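Uncharacterized protein (Bacteroides vulgatus, PDB 4FMR) is of unknown function but probably binds DNA, pairing an HU/IHF-like DNA-binding domain with an Ig-like domain in a two-chain assembly. Local coordinates at residues 2-7 with 117-122; 8-13 with 121-126; 164-169 with 216-221. All blocks are in the same frame, centred on the assembly; numbering follows the deposited sequence.

Contact 1: residues 2-7 with 117-122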
ATOM      1  N   ALA B   2     -23.392 -10.329  -7.133  1.00 69.11           N
ATOM      2  CA  ALA B   2     -21.934 -10.204  -7.021  1.00 65.93           C
ATOM      3  C   ALA B   2     -21.234 -11.498  -7.447  1.00 67.04           C
ATOM      4  O   ALA B   2     -21.580 -12.575  -6.956  1.00 67.43           O
ATOM      5  CB  ALA B   2     -21.544  -9.835  -5.595  1.00 66.11           C
ATOM      6  N   LYS B   3     -20.265 -11.392  -8.380  1.00 60.23           N
ATOM      7  CA  LYS B   3     -19.553 -12.563  -8.891  1.00 57.98           C
ATOM      8  C   LYS B   3     -18.411 -13.021  -7.951  1.00 57.83           C
ATOM      9  O   LYS B   3     -17.901 -14.130  -8.125  1.00 57.28           O
ATOM     10  CB  LYS B   3     -19.016 -12.333 -10.312  1.00 59.11           C
ATOM     11  CG  LYS B   3     -17.924 -11.321 -10.521  1.00 70.45           C
ATOM     12  CD  LYS B   3     -17.356 -11.555 -11.918  1.00 84.22           C
ATOM     13  CE  LYS B   3     -16.232 -10.621 -12.276  1.00100.39           C
ATOM     14  NZ  LYS B   3     -15.197 -11.293 -13.110  1.00108.13           N
ATOM     15  N   ASN B   4     -18.041 -12.208  -6.943  1.00 50.84           N
ATOM     16  CA  ASN B   4     -16.979 -12.585  -6.019  1.00 48.11           C
ATOM     17  C   ASN B   4     -17.495 -12.621  -4.600  1.00 50.83           C
ATOM     18  O   ASN B   4     -18.386 -11.849  -4.253  1.00 50.86           O
ATOM     19  CB  ASN B   4     -15.809 -11.621  -6.113  1.00 46.58           C
ATOM     20  CG  ASN B   4     -15.238 -11.412  -7.478  1.00 54.11           C
ATOM     21  OD1 ASN B   4     -14.818 -12.350  -8.146  1.00 47.80           O
ATOM     22  ND2 ASN B   4     -15.101 -10.152  -7.866  1.00 47.95           N
ATOM     23  N   VAL B   5     -16.940 -13.515  -3.769  1.00 46.83           N
ATOM     24  CA  VAL B   5     -17.359 -13.612  -2.374  1.00 47.38           C
ATOM     25  C   VAL B   5     -16.122 -13.618  -1.463  1.00 48.86           C
ATOM     26  O   VAL B   5     -15.186 -14.397  -1.667  1.00 48.09           O
ATOM     27  CB  VAL B   5     -18.292 -14.843  -2.071  1.00 52.53           C
ATOM     28  CG1 VAL B   5     -18.842 -14.788  -0.649  1.00 52.69           C
ATOM     29  CG2 VAL B   5     -19.457 -14.919  -3.052  1.00 53.59           C
ATOM     30  N   LEU B   6     -16.128 -12.733  -0.466  1.00 44.58           N
ATOM     31  CA  LEU B   6     -15.131 -12.712   0.604  1.00 43.89           C
ATOM     32  C   LEU B   6     -15.801 -13.228   1.894  1.00 50.97           C
ATOM     33  O   LEU B   6     -16.937 -12.840   2.192  1.00 51.50           O
ATOM     34  CB  LEU B   6     -14.496 -11.320   0.829  1.00 42.13           C
ATOM     35  CG  LEU B   6     -13.579 -10.748  -0.253  1.00 43.03           C
ATOM     36  CD1 LEU B   6     -13.168  -9.344   0.097  1.00 41.29           C
ATOM     37  CD2 LEU B   6     -12.351 -11.591  -0.443  1.00 42.81           C
ATOM     38  N   LYS B   7     -15.127 -14.138   2.619  1.00 49.45           N
ATOM     39  CA  LYS B   7     -15.628 -14.691   3.886  1.00 51.01           C
ATOM     40  C   LYS B   7     -14.933 -13.977   5.042  1.00 55.62           C
ATOM     41  O   LYS B   7     -13.705 -13.853   5.024  1.00 53.04           O
ATOM     42  CB  LYS B   7     -15.415 -16.210   3.959  1.00 53.34           C
ATOM     43  CG  LYS B   7     -16.237 -17.000   2.950  1.00 63.54           C
ATOM     44  CD  LYS B   7     -15.774 -18.435   2.908  1.00 72.61           C
ATOM     45  CE  LYS B   7     -16.566 -19.271   1.945  1.00 87.03           C
ATOM     46  NZ  LYS B   7     -16.202 -20.702   2.066  1.00 96.23           N
ATOM     47  N   LYS B 117     -16.467  -3.721  -6.500  1.00 44.28           N
ATOM     48  CA  LYS B 117     -17.890  -3.459  -6.779  1.00 45.48           C
ATOM     49  C   LYS B 117     -18.671  -4.761  -7.010  1.00 48.57           C
ATOM     50  O   LYS B 117     -19.849  -4.818  -6.652  1.00 48.69           O
ATOM     51  CB  LYS B 117     -18.071  -2.536  -8.000  1.00 48.74           C
ATOM     52  CG  LYS B 117     -17.629  -1.088  -7.783  1.00 62.63           C
ATOM     53  CD  LYS B 117     -18.380  -0.082  -8.687  1.00 71.86           C
ATOM     54  CE  LYS B 117     -18.109  -0.227 -10.168  1.00 80.47           C
ATOM     55  NZ  LYS B 117     -18.829   0.787 -10.984  1.00 88.88           N
ATOM     56  N   ASP B 118     -18.028  -5.792  -7.623  1.00 44.49           N
ATOM     57  CA  ASP B 118     -18.646  -7.111  -7.873  1.00 45.44           C
ATOM     58  C   ASP B 118     -18.361  -8.103  -6.741  1.00 45.05           C
ATOM     59  O   ASP B 118     -18.395  -9.309  -6.967  1.00 44.42           O
ATOM     60  CB  ASP B 118     -18.136  -7.725  -9.196  1.00 48.34           C
ATOM     61  CG  ASP B 118     -18.538  -7.032 -10.472  1.00 71.46           C
ATOM     62  OD1 ASP B 118     -19.444  -6.164 -10.421  1.00 74.85           O
ATOM     63  OD2 ASP B 118     -17.960  -7.368 -11.533  1.00 81.43           O
ATOM     64  N   THR B 119     -18.067  -7.619  -5.544  1.00 40.47           N
ATOM     65  CA  THR B 119     -17.736  -8.516  -4.447  1.00 40.09           C
ATOM     66  C   THR B 119     -18.662  -8.266  -3.273  1.00 49.03           C
ATOM     67  O   THR B 119     -18.855  -7.120  -2.861  1.00 51.35           O
ATOM     68  CB  THR B 119     -16.254  -8.349  -4.060  1.00 38.77           C
ATOM     69  OG1 THR B 119     -15.476  -8.428  -5.257  1.00 37.40           O
ATOM     70  CG2 THR B 119     -15.760  -9.414  -3.026  1.00 29.97           C
ATOM     71  N   ARG B 120     -19.233  -9.353  -2.736  1.00 46.40           N
ATOM     72  CA  ARG B 120     -20.054  -9.324  -1.532  1.00 47.55           C
ATOM     73  C   ARG B 120     -19.258  -9.964  -0.369  1.00 51.25           C
ATOM     74  O   ARG B 120     -18.393 -10.817  -0.599  1.00 48.03           O
ATOM     75  CB  ARG B 120     -21.414 -10.023  -1.747  1.00 49.37           C
ATOM     76  CG  ARG B 120     -21.336 -11.498  -2.114  1.00 57.03           C
ATOM     77  CD  ARG B 120     -22.721 -12.127  -2.069  1.00 74.12           C
ATOM     78  NE  ARG B 120     -22.647 -13.588  -2.146  1.00 76.87           N
ATOM     79  CZ  ARG B 120     -22.589 -14.392  -1.089  1.00 84.23           C
ATOM     80  NH1 ARG B 120     -22.628 -13.889   0.141  1.00 65.48           N
ATOM     81  NH2 ARG B 120     -22.503 -15.705  -1.251  1.00 71.82           N
ATOM     82  N   VAL B 121     -19.532  -9.515   0.860  1.00 51.10           N
ATOM     83  CA  VAL B 121     -18.899 -10.030   2.075  1.00 51.96           C
ATOM     84  C   VAL B 121     -19.897 -10.965   2.766  1.00 62.95           C
ATOM     85  O   VAL B 121     -21.025 -10.555   3.081  1.00 64.19           O
ATOM     86  CB  VAL B 121     -18.385  -8.917   3.037  1.00 54.21           C
ATOM     87  CG1 VAL B 121     -17.673  -9.523   4.252  1.00 53.49           C
ATOM     88  CG2 VAL B 121     -17.469  -7.941   2.312  1.00 52.17           C
ATOM     89  N   ASP B 122     -19.480 -12.229   2.960  1.00 62.07           N
ATOM     90  CA  ASP B 122     -20.255 -13.263   3.631  1.00 64.04           C
ATOM     91  C   ASP B 122     -19.733 -13.359   5.067  1.00 67.35           C
ATOM     92  O   ASP B 122     -18.646 -13.910   5.297  1.00 65.22           O
ATOM     93  CB  ASP B 122     -20.153 -14.594   2.850  1.00 66.76           C
ATOM     94  CG  ASP B 122     -20.681 -15.844   3.541  1.00 85.64           C
ATOM     95  OD1 ASP B 122     -21.707 -15.743   4.266  1.00 88.78           O
ATOM     96  OD2 ASP B 122     -20.105 -16.934   3.313  1.00 93.36           O
TER
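The guanidinium of R120 carries the V5 isopropyl group on one face: V5 CG1 stands over the middle of the plane, 3.8 Å from R120 CZ, and V5 CG2 lies above R120 NE at 3.6 Å. R120 reaches this place from the crowded first rotamer, with CG between its backbone N and carbonyl carbon (chi1 61°) and the chain extended to NE, so the two side chains run alongside one another. A2 CB lies 3.9 Å from R120 CB, and V5 CG1 also touches D122 CB. The amide of N4 is the other flat group. T119 OG1 lies in its plane at 3.1 Å from N4 ND2, a hydrogen bond, while N4 OD1 bonds to N71 of the second subunit and T119 OG1 also binds A115 O; this buried amide is therefore gripped at both ends and its rotation fixed. On the sheet face that carries N4 and T119, L6 CG meets T119 CG2 at 3.8 Å, and M70 of the second subunit packs on N4, L6 and T119. The backbones join in regular parallel fashion: N4 N donates to D118 O, R120 N to N4 O, L6 N to R120 O, and D122 N to L6 O in the shortest and straightest bond (2.7 Å, 174°). K3 and D118 cross obliquely, but K3 NZ stays 5.1 Å from D118 OD2, so the opposite charges would probably attract without a direct contact. The arrangement is a parallel strand pair with residues alternating between two faces, here joining 4-12 and 119-126, neighbours in a three-stranded mixed sheet within the HU/IHF-like region, with the N4, L6 and T119 face turned to the partner chain.

Contact 2: residues 8-13 with 121-126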
ATOM      1  N   ALA B   8     -15.701 -13.465   6.020  1.00 55.42           N
ATOM      2  CA  ALA B   8     -15.094 -12.719   7.120  1.00 56.40           C
ATOM      3  C   ALA B   8     -15.659 -13.091   8.498  1.00 66.86           C
ATOM      4  O   ALA B   8     -16.872 -13.263   8.665  1.00 68.63           O
ATOM      5  CB  ALA B   8     -15.275 -11.229   6.894  1.00 56.58           C
ATOM      6  N   TRP B   9     -14.750 -13.187   9.486  1.00 65.73           N
ATOM      7  CA  TRP B   9     -15.035 -13.439  10.900  1.00 67.88           C
ATOM      8  C   TRP B   9     -15.217 -12.141  11.654  1.00 73.84           C
ATOM      9  O   TRP B   9     -14.701 -11.100  11.229  1.00 71.41           O
ATOM     10  CB  TRP B   9     -13.898 -14.223  11.582  1.00 66.86           C
ATOM     11  CG  TRP B   9     -13.607 -15.584  11.041  1.00 68.57           C
ATOM     12  CD1 TRP B   9     -12.463 -15.988  10.416  1.00 70.51           C
ATOM     13  CD2 TRP B   9     -14.416 -16.758  11.199  1.00 70.16           C
ATOM     14  NE1 TRP B   9     -12.527 -17.336  10.137  1.00 71.03           N
ATOM     15  CE2 TRP B   9     -13.724 -17.829  10.590  1.00 73.97           C
ATOM     16  CE3 TRP B   9     -15.672 -17.005  11.783  1.00 73.49           C
ATOM     17  CZ2 TRP B   9     -14.249 -19.128  10.538  1.00 74.65           C
ATOM     18  CZ3 TRP B   9     -16.196 -18.290  11.723  1.00 76.49           C
ATOM     19  CH2 TRP B   9     -15.492 -19.333  11.101  1.00 76.56           C
ATOM     20  N   LEU B  10     -15.875 -12.215  12.820  1.00 74.05           N
ATOM     21  CA  LEU B  10     -16.046 -11.076  13.712  1.00 75.29           C
ATOM     22  C   LEU B  10     -15.111 -11.285  14.900  1.00 82.19           C
ATOM     23  O   LEU B  10     -15.360 -12.148  15.747  1.00 84.08           O
ATOM     24  CB  LEU B  10     -17.519 -10.898  14.137  1.00 76.98           C
ATOM     25  CG  LEU B  10     -18.513 -10.515  13.033  1.00 81.50           C
ATOM     26  CD1 LEU B  10     -19.937 -10.839  13.443  1.00 83.54           C
ATOM     27  CD2 LEU B  10     -18.404  -9.056  12.676  1.00 82.40           C
ATOM     28  N   VAL B  11     -13.978 -10.567  14.897  1.00 78.48           N
ATOM     29  CA  VAL B  11     -12.950 -10.659  15.941  1.00 78.38           C
ATOM     30  C   VAL B  11     -12.936  -9.345  16.737  1.00 84.24           C
ATOM     31  O   VAL B  11     -13.473  -8.335  16.270  1.00 83.07           O
ATOM     32  CB  VAL B  11     -11.530 -11.023  15.391  1.00 80.25           C
ATOM     33  CG1 VAL B  11     -11.502 -12.418  14.769  1.00 79.56           C
ATOM     34  CG2 VAL B  11     -10.999  -9.973  14.414  1.00 78.79           C
ATOM     35  N   ASP B  12     -12.325  -9.366  17.936  1.00 83.39           N
ATOM     36  CA  ASP B  12     -12.221  -8.182  18.789  1.00 84.41           C
ATOM     37  C   ASP B  12     -11.129  -7.251  18.258  1.00 87.51           C
ATOM     38  O   ASP B  12     -10.096  -7.716  17.766  1.00 86.15           O
ATOM     39  CB  ASP B  12     -11.962  -8.580  20.251  1.00 87.63           C
ATOM     40  CG  ASP B  12     -13.173  -9.218  20.913  1.00103.63           C
ATOM     41  OD1 ASP B  12     -14.183  -8.506  21.117  1.00105.96           O
ATOM     42  OD2 ASP B  12     -13.111 -10.430  21.230  1.00111.15           O
ATOM     43  N   ASN B  13     -11.394  -5.936  18.322  1.00 84.17           N
ATOM     44  CA  ASN B  13     -10.509  -4.867  17.856  1.00106.01           C
ATOM     45  C   ASN B  13      -9.337  -4.667  18.823  1.00142.86           C
ATOM     46  O   ASN B  13      -8.444  -5.511  18.909  1.00106.19           O
ATOM     47  CB  ASN B  13     -11.319  -3.569  17.723  1.00105.82           C
ATOM     48  CG  ASN B  13     -10.730  -2.482  16.857  1.00118.01           C
ATOM     49  OD1 ASN B  13      -9.589  -2.549  16.380  1.00111.81           O
ATOM     50  ND2 ASN B  13     -11.521  -1.446  16.629  1.00105.76           N
ATOM     51  N   VAL B 121     -19.532  -9.515   0.860  1.00 51.10           N
ATOM     52  CA  VAL B 121     -18.899 -10.030   2.075  1.00 51.96           C
ATOM     53  C   VAL B 121     -19.897 -10.965   2.766  1.00 62.95           C
ATOM     54  O   VAL B 121     -21.025 -10.555   3.081  1.00 64.19           O
ATOM     55  CB  VAL B 121     -18.385  -8.917   3.037  1.00 54.21           C
ATOM     56  CG1 VAL B 121     -17.673  -9.523   4.252  1.00 53.49           C
ATOM     57  CG2 VAL B 121     -17.469  -7.941   2.312  1.00 52.17           C
ATOM     58  N   ASP B 122     -19.480 -12.229   2.960  1.00 62.07           N
ATOM     59  CA  ASP B 122     -20.255 -13.263   3.631  1.00 64.04           C
ATOM     60  C   ASP B 122     -19.733 -13.359   5.067  1.00 67.35           C
ATOM     61  O   ASP B 122     -18.646 -13.910   5.297  1.00 65.22           O
ATOM     62  CB  ASP B 122     -20.153 -14.594   2.850  1.00 66.76           C
ATOM     63  CG  ASP B 122     -20.681 -15.844   3.541  1.00 85.64           C
ATOM     64  OD1 ASP B 122     -21.707 -15.743   4.266  1.00 88.78           O
ATOM     65  OD2 ASP B 122     -20.105 -16.934   3.313  1.00 93.36           O
ATOM     66  N   VAL B 123     -20.480 -12.744   6.019  1.00 64.69           N
ATOM     67  CA  VAL B 123     -20.138 -12.690   7.448  1.00 64.65           C
ATOM     68  C   VAL B 123     -20.453 -14.056   8.074  1.00 70.95           C
ATOM     69  O   VAL B 123     -21.596 -14.506   8.034  1.00 72.22           O
ATOM     70  CB  VAL B 123     -20.853 -11.513   8.183  1.00 68.77           C
ATOM     71  CG1 VAL B 123     -20.480 -11.463   9.667  1.00 68.43           C
ATOM     72  CG2 VAL B 123     -20.545 -10.173   7.513  1.00 67.39           C
ATOM     73  N   LEU B 124     -19.422 -14.719   8.620  1.00 68.73           N
ATOM     74  CA  LEU B 124     -19.512 -16.059   9.225  1.00 70.09           C
ATOM     75  C   LEU B 124     -19.834 -15.994  10.730  1.00 75.47           C
ATOM     76  O   LEU B 124     -20.033 -17.032  11.371  1.00 75.84           O
ATOM     77  CB  LEU B 124     -18.177 -16.826   9.028  1.00 69.01           C
ATOM     78  CG  LEU B 124     -17.572 -16.954   7.622  1.00 72.20           C
ATOM     79  CD1 LEU B 124     -16.177 -17.520   7.705  1.00 71.18           C
ATOM     80  CD2 LEU B 124     -18.418 -17.834   6.720  1.00 75.51           C
ATOM     81  N   GLY B 125     -19.866 -14.775  11.266  1.00 72.56           N
ATOM     82  CA  GLY B 125     -20.099 -14.511  12.679  1.00 73.90           C
ATOM     83  C   GLY B 125     -18.790 -14.466  13.441  1.00 77.15           C
ATOM     84  O   GLY B 125     -17.760 -14.077  12.878  1.00 74.22           O
ATOM     85  N   GLU B 126     -18.816 -14.868  14.725  1.00 75.58           N
ATOM     86  CA  GLU B 126     -17.620 -14.911  15.569  1.00 75.01           C
ATOM     87  C   GLU B 126     -16.897 -16.231  15.376  1.00 78.95           C
ATOM     88  O   GLU B 126     -17.540 -17.228  15.040  1.00 79.40           O
ATOM     89  CB  GLU B 126     -17.970 -14.690  17.043  1.00 77.96           C
ATOM     90  CG  GLU B 126     -18.191 -13.223  17.370  1.00 92.68           C
ATOM     91  CD  GLU B 126     -18.672 -12.930  18.776  1.00125.73           C
ATOM     92  OE1 GLU B 126     -17.973 -13.306  19.744  1.00124.72           O
ATOM     93  OE2 GLU B 126     -19.732 -12.277  18.905  1.00127.70           O
TER
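This parallel pair belongs to the three-stranded mixed sheet of the HU/IHF-like domain, in which strand 4-12 runs between 23-27 and 119-126. Backbone hydrogen bonds come first. A8 is held at both ends, its N donating to D122 O at 3.1 Å and its O accepting from L124 N in a nearly straight bond (175°). The next donor, L10 N, turns to G125 O at 2.7 Å in a more bent bond (140°), with the donor above the carbonyl plane. Acceptors D122 and G125 are three residues apart, whereas donors A8 and L10 are two, so the strand 121-126 takes up one extra residue here; the positive phi of G125 (91°), which favours glycine, goes with this irregularity. In the aromatic contact, the L124 side chain crosses the W9 indole obliquely, its CD1 in a CH-pi contact 3.7 Å from the centroid of the W9 six-membered ring. L124 CB reaches the same face near W9 CZ3, and G125 O lies at the ring edge, in its plane. R127 adds a cation-pi contact to the indole. An alanine in place of W9 would remove the surface on which L124 and R127 rest, and would probably leave 121-126 less firmly held around L124 and G125, where its pairing is irregular. On the sheet face that carries A8 and L10, two apolar contacts form: A8 CB touches V121 CG1 at 4.0 Å, and L10 CD1 meets V123 CG1 at 3.9 Å. The second subunit lies against this face, F86 packing on A8, A90 on L10 and N93 on V123. Beyond them E126, its chain extended past CG, lays its CG methylene 3.4 Å from L10 O.

Contact 3: residues 164-169 with 216-221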
ATOM      1  N   ALA B 164       3.435 -21.153  26.289  1.00 46.58           N
ATOM      2  CA  ALA B 164       3.734 -21.813  27.575  1.00 48.35           C
ATOM      3  C   ALA B 164       3.720 -23.326  27.426  1.00 53.89           C
ATOM      4  O   ALA B 164       3.104 -23.845  26.488  1.00 53.26           O
ATOM      5  CB  ALA B 164       2.729 -21.386  28.646  1.00 49.98           C
ATOM      6  N   GLY B 165       4.407 -24.017  28.342  1.00 51.07           N
ATOM      7  CA  GLY B 165       4.492 -25.468  28.320  1.00 51.60           C
ATOM      8  C   GLY B 165       5.887 -26.035  28.145  1.00 55.99           C
ATOM      9  O   GLY B 165       6.764 -25.412  27.542  1.00 53.16           O
ATOM     10  N   THR B 166       6.066 -27.258  28.649  1.00 57.16           N
ATOM     11  CA  THR B 166       7.308 -28.043  28.640  1.00 58.45           C
ATOM     12  C   THR B 166       7.622 -28.673  27.271  1.00 61.85           C
ATOM     13  O   THR B 166       8.797 -28.866  26.944  1.00 61.39           O
ATOM     14  CB  THR B 166       7.202 -29.167  29.682  1.00 70.29           C
ATOM     15  OG1 THR B 166       6.027 -29.948  29.416  1.00 70.02           O
ATOM     16  CG2 THR B 166       7.172 -28.637  31.113  1.00 73.00           C
ATOM     17  N   ASP B 167       6.585 -29.029  26.502  1.00 58.16           N
ATOM     18  CA  ASP B 167       6.736 -29.687  25.211  1.00 58.45           C
ATOM     19  C   ASP B 167       7.680 -28.886  24.264  1.00 62.97           C
ATOM     20  O   ASP B 167       7.528 -27.665  24.123  1.00 60.83           O
ATOM     21  CB  ASP B 167       5.363 -29.899  24.554  1.00 59.86           C
ATOM     22  CG  ASP B 167       5.356 -30.892  23.419  1.00 68.82           C
ATOM     23  OD1 ASP B 167       6.016 -30.623  22.389  1.00 66.90           O
ATOM     24  OD2 ASP B 167       4.626 -31.898  23.521  1.00 78.01           O
ATOM     25  N   PRO B 168       8.659 -29.583  23.625  1.00 61.17           N
ATOM     26  CA  PRO B 168       9.612 -28.891  22.731  1.00 59.76           C
ATOM     27  C   PRO B 168       8.980 -28.272  21.472  1.00 62.00           C
ATOM     28  O   PRO B 168       9.641 -27.436  20.850  1.00 60.67           O
ATOM     29  CB  PRO B 168      10.594 -30.001  22.328  1.00 62.37           C
ATOM     30  CG  PRO B 168      10.443 -31.063  23.399  1.00 68.91           C
ATOM     31  CD  PRO B 168       8.992 -31.021  23.748  1.00 64.55           C
ATOM     32  N   SER B 169       7.732 -28.660  21.090  1.00 57.84           N
ATOM     33  CA  SER B 169       7.037 -28.105  19.908  1.00 55.94           C
ATOM     34  C   SER B 169       6.451 -26.685  20.176  1.00 56.87           C
ATOM     35  O   SER B 169       6.143 -25.973  19.230  1.00 55.38           O
ATOM     36  CB  SER B 169       5.917 -29.035  19.450  1.00 59.71           C
ATOM     37  OG  SER B 169       4.914 -29.147  20.446  1.00 70.89           O
ATOM     38  N   THR B 216       2.126 -22.313  18.668  1.00 38.83           N
ATOM     39  CA  THR B 216       1.880 -23.615  19.310  1.00 39.81           C
ATOM     40  C   THR B 216       2.089 -23.435  20.821  1.00 47.43           C
ATOM     41  O   THR B 216       3.126 -22.903  21.249  1.00 47.15           O
ATOM     42  CB  THR B 216       2.766 -24.707  18.710  1.00 44.26           C
ATOM     43  OG1 THR B 216       2.548 -24.755  17.308  1.00 42.71           O
ATOM     44  CG2 THR B 216       2.510 -26.081  19.322  1.00 40.50           C
ATOM     45  N   THR B 217       1.095 -23.838  21.629  1.00 45.29           N
ATOM     46  CA  THR B 217       1.203 -23.617  23.066  1.00 46.09           C
ATOM     47  C   THR B 217       0.360 -24.614  23.851  1.00 51.89           C
ATOM     48  O   THR B 217      -0.596 -25.186  23.313  1.00 52.41           O
ATOM     49  CB  THR B 217       0.792 -22.143  23.398  1.00 46.98           C
ATOM     50  OG1 THR B 217       1.082 -21.843  24.765  1.00 45.63           O
ATOM     51  CG2 THR B 217      -0.669 -21.820  23.052  1.00 43.94           C
ATOM     52  N   GLN B 218       0.716 -24.803  25.141  1.00 48.32           N
ATOM     53  CA  GLN B 218      -0.024 -25.652  26.084  1.00 49.67           C
ATOM     54  C   GLN B 218      -0.793 -24.762  27.093  1.00 57.08           C
ATOM     55  O   GLN B 218      -1.340 -25.257  28.083  1.00 58.30           O
ATOM     56  CB  GLN B 218       0.917 -26.633  26.797  1.00 51.25           C
ATOM     57  CG  GLN B 218       1.376 -27.745  25.880  1.00 54.78           C
ATOM     58  CD  GLN B 218       2.505 -28.553  26.445  1.00 65.47           C
ATOM     59  OE1 GLN B 218       3.654 -28.105  26.505  1.00 55.16           O
ATOM     60  NE2 GLN B 218       2.217 -29.792  26.798  1.00 56.73           N
ATOM     61  N   TYR B 219      -0.831 -23.444  26.822  1.00 54.33           N
ATOM     62  CA  TYR B 219      -1.545 -22.455  27.620  1.00 55.63           C
ATOM     63  C   TYR B 219      -3.038 -22.608  27.377  1.00 65.67           C
ATOM     64  O   TYR B 219      -3.485 -22.501  26.232  1.00 64.79           O
ATOM     65  CB  TYR B 219      -1.067 -21.020  27.286  1.00 53.74           C
ATOM     66  CG  TYR B 219      -1.827 -19.933  28.020  1.00 52.96           C
ATOM     67  CD1 TYR B 219      -1.560 -19.645  29.359  1.00 54.99           C
ATOM     68  CD2 TYR B 219      -2.822 -19.200  27.380  1.00 52.55           C
ATOM     69  CE1 TYR B 219      -2.277 -18.663  30.045  1.00 56.39           C
ATOM     70  CE2 TYR B 219      -3.536 -18.209  28.049  1.00 54.00           C
ATOM     71  CZ  TYR B 219      -3.260 -17.939  29.381  1.00 63.64           C
ATOM     72  OH  TYR B 219      -3.982 -16.961  30.028  1.00 65.60           O
ATOM     73  N   ARG B 220      -3.801 -22.836  28.457  1.00 67.84           N
ATOM     74  CA  ARG B 220      -5.256 -23.026  28.456  1.00 70.76           C
ATOM     75  C   ARG B 220      -6.000 -21.692  28.575  1.00 79.05           C
ATOM     76  O   ARG B 220      -5.561 -20.810  29.329  1.00 78.15           O
ATOM     77  CB  ARG B 220      -5.645 -23.935  29.637  1.00 74.06           C
ATOM     78  CG  ARG B 220      -7.081 -24.457  29.599  1.00 84.75           C
ATOM     79  CD  ARG B 220      -7.492 -25.129  30.899  1.00 91.38           C
ATOM     80  NE  ARG B 220      -6.616 -26.244  31.275  1.00 90.29           N
ATOM     81  CZ  ARG B 220      -6.756 -27.496  30.847  1.00 94.66           C
ATOM     82  NH1 ARG B 220      -7.733 -27.812  30.005  1.00 73.84           N
ATOM     83  NH2 ARG B 220      -5.913 -28.440  31.253  1.00 77.30           N
ATOM     84  N   GLY B 221      -7.145 -21.597  27.884  1.00 79.27           N
ATOM     85  CA  GLY B 221      -8.038 -20.438  27.907  1.00 80.74           C
ATOM     86  C   GLY B 221      -8.338 -19.927  29.307  1.00 89.68           C
ATOM     87  O   GLY B 221      -8.858 -20.674  30.150  1.00 91.97           O
TER
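One main-chain bond joins the backbones of 164-169 and 216-221, Q218 N to A164 O at 2.9 Å, after which the loop curves round the Q218 side chain, passing G165 at phi 118°. Next to that bond, A164 N donates to T217 OG1 at 2.9 Å. The same hydroxyl accepts from Y219 N in an ST turn and bonds to T162 O, so it ties three backbone groups together. A164 CB rests on Y219 CB at 4.0 Å. Q218, extended beyond CG, reaches D167: its OE1 receives D167 N on an in-plane lone pair at 3.1 Å, and its NE2 makes weak bonds to K228 O and L227 O. G165 CA lies 3.3 Å from Q218 OE1, and the backbone angles of G165 call for glycine. D167 OD1 closes an Asx turn by taking S169 N on its anti lone pair, and takes S169 OG from above the carboxylate plane. S169 O lies 3.6 Å from T216 CG2. Polar side chains of T217 and Q218, both buried, thus serve as backbone partners for a loop that has no regular secondary structure of its own, fixing it to the end of strand 209-217 in the Ig-like domain.

Contacts 1 and 2 are consecutive parts of one parallel pairing, strand 4-12 with 119-126, sharing V121 and D122. Their centres lie 14 Å apart and they touch directly where K7 CB meets L124 CD1 at 4.0 Å. Both also lean on the second subunit, and V121, common to the two, packs on its W95. Contact 3 belongs to the other domain, the Ig-like one, and its two segments touch no other chain of the assembly. It comes within about 13 Å of contact 2 at the nearest atoms, and about 23 Å of contact 1. Contact 2 is thus the end of the pairing nearer contact 3, while contact 1 lies farther off.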